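Local coordinates for protein nicotinate phosphoribosyltransferase (Vibrio cholerae, PDB 4HL7) that probably catalyses the ATP-dependent formation of nicotinate D-ribonucleotide from nicotinate and 5-phospho-D-ribose 1-diphosphate, a step of NAD biosynthesis, at residues L7-I12 and F190-Q195; Y131-M136 and M184-R189. All blocks are in the same frame, centred on the assembly; numbering follows the deposited sequence.

Interaction 1. Residues L7-I12 and F190-Q195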
loop_
_atom_site.group_PDB
_atom_site.type_symbol
_atom_site.label_atom_id
_atom_site.label_comp_id
_atom_site.label_asym_id
_atom_site.label_seq_id
_atom_site.Cartn_x
_atom_site.Cartn_y
_atom_site.Cartn_z
ATOM N N LEU A 7 -2.295 24.736 0.716
ATOM C CA LEU A 7 -1.406 23.596 0.862
ATOM C C LEU A 7 -1.978 22.586 1.860
ATOM O O LEU A 7 -1.764 21.370 1.707
ATOM C CB LEU A 7 -0.037 24.044 1.370
ATOM C CG LEU A 7 1.212 24.212 0.493
ATOM C CD1 LEU A 7 2.428 24.375 1.393
ATOM C CD2 LEU A 7 1.423 23.058 -0.473
ATOM N N PHE A 8 -2.655 23.085 2.902
ATOM C CA PHE A 8 -3.112 22.228 4.002
ATOM C C PHE A 8 -4.565 22.544 4.336
ATOM O O PHE A 8 -4.889 23.716 4.583
ATOM C CB PHE A 8 -2.278 22.474 5.239
ATOM C CG PHE A 8 -0.819 22.256 5.043
ATOM C CD1 PHE A 8 0.063 23.334 5.101
ATOM C CD2 PHE A 8 -0.318 20.970 4.802
ATOM C CE1 PHE A 8 1.442 23.149 4.925
ATOM C CE2 PHE A 8 1.053 20.764 4.641
ATOM C CZ PHE A 8 1.933 21.874 4.684
ATOM N N SER A 9 -5.444 21.525 4.327
ATOM C CA SER A 9 -6.812 21.739 4.846
ATOM C C SER A 9 -6.803 21.745 6.384
ATOM O O SER A 9 -5.783 21.345 7.017
ATOM C CB SER A 9 -7.766 20.650 4.333
ATOM O OG SER A 9 -7.212 19.328 4.527
ATOM N N PRO A 10 -7.953 22.110 7.015
ATOM C CA PRO A 10 -7.911 22.111 8.464
ATOM C C PRO A 10 -7.668 20.737 9.054
ATOM O O PRO A 10 -7.021 20.614 10.087
ATOM C CB PRO A 10 -9.307 22.653 8.862
ATOM C CG PRO A 10 -9.767 23.436 7.694
ATOM C CD PRO A 10 -9.207 22.703 6.491
ATOM N N HIS A 11 -8.152 19.702 8.381
ATOM C CA HIS A 11 -8.030 18.334 8.892
ATOM C C HIS A 11 -7.044 17.544 8.034
ATOM O O HIS A 11 -7.056 17.657 6.803
ATOM C CB HIS A 11 -9.419 17.679 8.931
ATOM C CG HIS A 11 -10.237 17.886 7.662
ATOM N ND1 HIS A 11 -9.881 18.776 6.691
ATOM C CD2 HIS A 11 -11.426 17.280 7.218
ATOM C CE1 HIS A 11 -10.782 18.736 5.681
ATOM N NE2 HIS A 11 -11.725 17.818 5.995
ATOM N N ILE A 12 -6.141 16.816 8.694
ATOM C CA ILE A 12 -5.167 15.921 8.026
ATOM C C ILE A 12 -5.956 14.705 7.494
ATOM O O ILE A 12 -6.011 14.476 6.295
ATOM C CB ILE A 12 -4.025 15.523 9.013
ATOM C CG1 ILE A 12 -3.198 16.788 9.367
ATOM C CG2 ILE A 12 -3.200 14.352 8.449
ATOM C CD1 ILE A 12 -2.065 16.540 10.343
ATOM N N PHE A 190 1.878 14.492 0.338
ATOM C CA PHE A 190 2.414 15.681 0.987
ATOM C C PHE A 190 1.391 16.182 2.058
ATOM O O PHE A 190 1.781 16.591 3.159
ATOM C CB PHE A 190 2.625 16.791 -0.056
ATOM C CG PHE A 190 3.202 18.069 0.517
ATOM C CD1 PHE A 190 4.597 18.244 0.610
ATOM C CD2 PHE A 190 2.377 19.114 0.909
ATOM C CE1 PHE A 190 5.119 19.396 1.147
ATOM C CE2 PHE A 190 2.910 20.294 1.449
ATOM C CZ PHE A 190 4.286 20.425 1.563
ATOM N N SER A 191 0.093 16.139 1.695
ATOM C CA SER A 191 -0.993 16.572 2.545
ATOM C C SER A 191 -2.283 16.042 1.920
ATOM O O SER A 191 -2.293 15.692 0.745
ATOM C CB SER A 191 -1.028 18.113 2.684
ATOM O OG SER A 191 -1.384 18.712 1.439
ATOM N N SER A 192 -3.357 15.946 2.701
ATOM C CA SER A 192 -4.645 15.519 2.123
ATOM C C SER A 192 -5.148 16.544 1.064
ATOM O O SER A 192 -5.796 16.149 0.066
ATOM C CB SER A 192 -5.693 15.257 3.232
ATOM O OG SER A 192 -5.889 16.425 4.002
ATOM N N GLN A 193 -4.877 17.840 1.288
ATOM C CA GLN A 193 -5.233 18.915 0.325
ATOM C C GLN A 193 -4.510 18.730 -0.991
ATOM O O GLN A 193 -5.133 18.872 -2.076
ATOM C CB GLN A 193 -4.979 20.330 0.909
ATOM C CG GLN A 193 -5.517 21.501 0.058
ATOM C CD GLN A 193 -7.001 21.371 -0.196
ATOM O OE1 GLN A 193 -7.752 21.130 0.711
ATOM N NE2 GLN A 193 -7.393 21.402 -1.450
ATOM N N VAL A 194 -3.202 18.420 -0.931
ATOM C CA VAL A 194 -2.470 18.179 -2.156
ATOM C C VAL A 194 -2.979 16.954 -2.879
ATOM O O VAL A 194 -3.150 16.996 -4.116
ATOM C CB VAL A 194 -0.941 18.044 -1.952
ATOM C CG1 VAL A 194 -0.294 17.469 -3.215
ATOM C CG2 VAL A 194 -0.353 19.391 -1.582
ATOM N N GLN A 195 -3.262 15.868 -2.156
ATOM C CA GLN A 195 -3.830 14.686 -2.824
ATOM C C GLN A 195 -5.171 15.044 -3.442
ATOM O O GLN A 195 -5.506 14.561 -4.538
ATOM C CB GLN A 195 -4.056 13.513 -1.860
ATOM C CG GLN A 195 -4.545 12.221 -2.571
ATOM C CD GLN A 195 -4.703 11.053 -1.629
ATOM O OE1 GLN A 195 -4.784 11.239 -0.419
ATOM N NE2 GLN A 195 -4.730 9.828 -2.178
HETATM O O HOH W 1 -4.242 18.898 4.133
#
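L7 and S191 illustrate how a capping hydroxyl can bind a distant piece of chain to the start of a helix. S191 is the N-cap of helix 192-205, and its OG lies between its own backbone N and carbonyl carbon (chi1 68°), close to the first turn. There OG accepts from V194 N at 3.0 Å in a fairly straight bond (160°), while it donates to L7 O at 2.7 Å, nearly along the C=O axis. One buried hydroxyl is thus gripped twice, once as acceptor and once as donor.

The tight part of the contact surrounds this bond. F190 CE2 receives L7 CD2 at 3.7 Å, and F8 CE2 comes just as near. The two phenyl planes are only 17° from parallel but have slid apart, so the rings touch through their neighbouring carbons with little overlap. F8 CD2 also packs on S191 CB at 3.6 Å, while L7 CB lies over one face of the F8 ring, toward the rim.

Farther along the chain, polar contacts take over. A water accepts from S9 N at 2.9 Å and from Q193 N at 3.1 Å, bridging the loop to the first turn of the helix. S192 OG donates to I12 O at 3.0 Å, and R14 reaches both this hydroxyl and Q193 OE1. P10 and H11 are exposed in the isolated chain, and the loop here is held by S9 OG donating to H11 O.

Helix 131-147 touches both segments: E141, S144 and R145 touch the F8 side chain, E141 also accepts from S192 N, and S144 OG bonds to F190 O. The N-terminal loop is thereby packed against two helices, 131-147 and 192-205.

Interaction 2. Residues Y131-M136 and M184-R189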
loop_
_atom_site.group_PDB
_atom_site.type_symbol
_atom_site.label_atom_id
_atom_site.label_comp_id
_atom_site.label_asym_id
_atom_site.label_seq_id
_atom_site.Cartn_x
_atom_site.Cartn_y
_atom_site.Cartn_z
ATOM N N TYR A 131 -5.128 1.381 10.926
ATOM C CA TYR A 131 -4.168 2.431 11.336
ATOM C C TYR A 131 -3.185 2.768 10.240
ATOM O O TYR A 131 -2.863 3.909 10.056
ATOM C CB TYR A 131 -3.310 2.046 12.577
ATOM C CG TYR A 131 -3.972 2.328 13.930
ATOM C CD1 TYR A 131 -4.349 1.295 14.769
ATOM C CD2 TYR A 131 -4.203 3.623 14.328
ATOM C CE1 TYR A 131 -4.949 1.542 15.997
ATOM C CE2 TYR A 131 -4.799 3.898 15.554
ATOM C CZ TYR A 131 -5.155 2.873 16.383
ATOM O OH TYR A 131 -5.721 3.153 17.621
ATOM N N GLU A 132 -2.651 1.732 9.583
ATOM C CA GLU A 132 -1.460 1.893 8.737
ATOM C C GLU A 132 -1.428 3.154 7.898
ATOM O O GLU A 132 -0.458 3.945 8.025
ATOM C CB GLU A 132 -1.294 0.642 7.807
ATOM C CG GLU A 132 -0.190 0.791 6.778
ATOM C CD GLU A 132 -0.000 -0.468 5.949
ATOM O OE1 GLU A 132 -0.509 -1.518 6.361
ATOM O OE2 GLU A 132 0.733 -0.386 4.931
ATOM N N THR A 133 -2.401 3.349 7.003
ATOM C CA THR A 133 -2.300 4.500 6.073
ATOM C C THR A 133 -2.657 5.784 6.779
ATOM O O THR A 133 -2.282 6.838 6.307
ATOM C CB THR A 133 -3.069 4.374 4.715
ATOM O OG1 THR A 133 -4.472 4.518 4.882
ATOM C CG2 THR A 133 -2.681 3.046 3.998
ATOM N N LEU A 134 -3.492 5.704 7.834
ATOM C CA LEU A 134 -3.840 6.914 8.588
ATOM C C LEU A 134 -2.591 7.432 9.298
ATOM O O LEU A 134 -2.319 8.640 9.306
ATOM C CB LEU A 134 -4.940 6.640 9.634
ATOM C CG LEU A 134 -6.233 6.072 9.054
ATOM C CD1 LEU A 134 -7.197 5.628 10.172
ATOM C CD2 LEU A 134 -6.865 7.056 8.074
ATOM N N VAL A 135 -1.859 6.515 9.929
ATOM C CA VAL A 135 -0.648 6.909 10.641
ATOM C C VAL A 135 0.385 7.406 9.631
ATOM O O VAL A 135 1.006 8.420 9.848
ATOM C CB VAL A 135 -0.077 5.755 11.541
ATOM C CG1 VAL A 135 1.286 6.160 12.151
ATOM C CG2 VAL A 135 -1.073 5.391 12.663
HETATM N N MSE A 136 0.542 6.717 8.501
HETATM C CA MSE A 136 1.576 7.174 7.496
HETATM C C MSE A 136 1.233 8.529 6.988
HETATM O O MSE A 136 2.105 9.372 6.924
HETATM C CB MSE A 136 1.722 6.120 6.382
HETATM C CG MSE A 136 2.366 4.925 7.007
HETATM SE SE MSE A 136 2.385 3.493 5.630
HETATM C CE MSE A 136 3.768 4.279 4.454
HETATM N N MSE A 184 -2.606 5.856 -6.019
HETATM C CA MSE A 184 -2.359 5.066 -4.809
HETATM C C MSE A 184 -1.460 5.876 -3.923
HETATM O O MSE A 184 -0.614 5.328 -3.237
HETATM C CB MSE A 184 -1.702 3.683 -5.080
HETATM C CG MSE A 184 -2.616 2.715 -5.766
HETATM SE SE MSE A 184 -1.542 1.013 -5.876
HETATM C CE MSE A 184 -2.979 0.195 -6.822
ATOM N N GLY A 185 -1.610 7.182 -3.927
ATOM C CA GLY A 185 -0.706 8.001 -3.133
ATOM C C GLY A 185 -1.214 8.517 -1.811
ATOM O O GLY A 185 -0.765 9.551 -1.340
ATOM N N THR A 186 -2.145 7.825 -1.197
ATOM C CA THR A 186 -2.614 8.285 0.107
ATOM C C THR A 186 -1.518 8.210 1.226
ATOM O O THR A 186 -1.334 9.152 2.018
ATOM C CB THR A 186 -3.814 7.391 0.533
ATOM O OG1 THR A 186 -4.916 7.596 -0.367
ATOM C CG2 THR A 186 -4.253 7.689 2.008
ATOM N N ARG A 187 -0.874 7.039 1.343
ATOM C CA ARG A 187 0.042 6.772 2.481
ATOM C C ARG A 187 1.239 7.692 2.537
ATOM O O ARG A 187 1.757 7.975 3.635
ATOM C CB ARG A 187 0.523 5.316 2.506
ATOM C CG ARG A 187 1.371 4.882 1.298
ATOM C CD ARG A 187 1.579 3.374 1.312
ATOM N NE ARG A 187 0.321 2.664 1.361
ATOM C CZ ARG A 187 0.141 1.532 2.045
ATOM N NH1 ARG A 187 1.158 1.033 2.720
ATOM N NH2 ARG A 187 -1.064 0.936 2.079
ATOM N N ARG A 188 1.657 8.223 1.381
ATOM C CA ARG A 188 2.814 9.172 1.460
ATOM C C ARG A 188 2.536 10.513 0.818
ATOM O O ARG A 188 3.439 11.177 0.302
ATOM C CB ARG A 188 4.129 8.548 0.950
ATOM C CG ARG A 188 4.861 7.650 1.969
ATOM C CD ARG A 188 5.892 6.777 1.219
ATOM N NE ARG A 188 6.342 5.573 1.936
ATOM C CZ ARG A 188 5.924 4.319 1.697
ATOM N NH1 ARG A 188 4.968 4.054 0.786
ATOM N NH2 ARG A 188 6.455 3.307 2.403
ATOM N N ARG A 189 1.290 10.947 0.909
ATOM C CA ARG A 189 0.946 12.253 0.327
ATOM C C ARG A 189 1.646 13.386 1.048
ATOM O O ARG A 189 1.938 13.300 2.251
ATOM C CB ARG A 189 -0.557 12.510 0.350
ATOM C CG ARG A 189 -1.178 12.575 1.771
ATOM C CD ARG A 189 -2.636 12.219 1.648
ATOM N NE ARG A 189 -3.264 12.356 2.959
ATOM C CZ ARG A 189 -4.498 11.962 3.225
ATOM N NH1 ARG A 189 -5.267 11.469 2.239
ATOM N NH2 ARG A 189 -4.993 12.136 4.468
#
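T133 and R187 bring their CA atoms to 4.9 Å, where helix 131-147 meets the loop that leaves parallel strand 181-183. This is the meeting of an N-terminal domain with a barrel-type alpha/beta domain, as expected of the nicotinate phosphoribosyltransferase family, and the loop follows the carboxyl end of a barrel strand.

R187 carries most of the contact. Its NH1 forms a salt bridge to E132 OE2 at 2.7 Å, a bent bond (140°) that meets the oxygen on its anti side. Carboxylate and guanidinium are turned almost perpendicular, 84° apart, so a single nitrogen makes the bond instead of a paired, coplanar bridge. T133 CG2 lies over one guanidinium face, 3.3 Å from NH2 of R187. That nitrogen also has D20 and Y22 as partners, and E132 OE1 pairs with K23.

M136, present as selenomethionine, runs beside R187 and points the same way, with its CB 3.3 Å from R187 O. A bend at chi3 (71°) turns the terminal methyl toward the loop, where CE touches R187 CB at 3.9 Å and also meets the next arginine. R188 NH2 is bonded to I373 O on strand 372-380, a strand that M136 itself touches, and a sulfate ion, probably from the crystallisation liquor, lies about 5 Å from the R188 side chain. M136 CE sits over the centre of the R188 guanidinium, 3.5 Å from CZ.

How the interactions relate
From the N terminus, the chain passes first through 7-12 and reaches the partner of that segment only at 190-195, so interaction 1 closes a loop of 177 residues. Interaction 2 is nested inside it: 131-136 pairs with 184-189 across a loop of 47 residues that contains helix 155-174. Their second segments are consecutive, one leading out of strand 181-183 and the other into helix 192-205, and the extended side chain of Q195 links them, with OE1 and NE2 in probable hydrogen bonds to R189 NH1 and T186 OG1. Together the contacts tie the N-terminal loop and helix 131-147 to one strand-to-helix connection of the barrel domain.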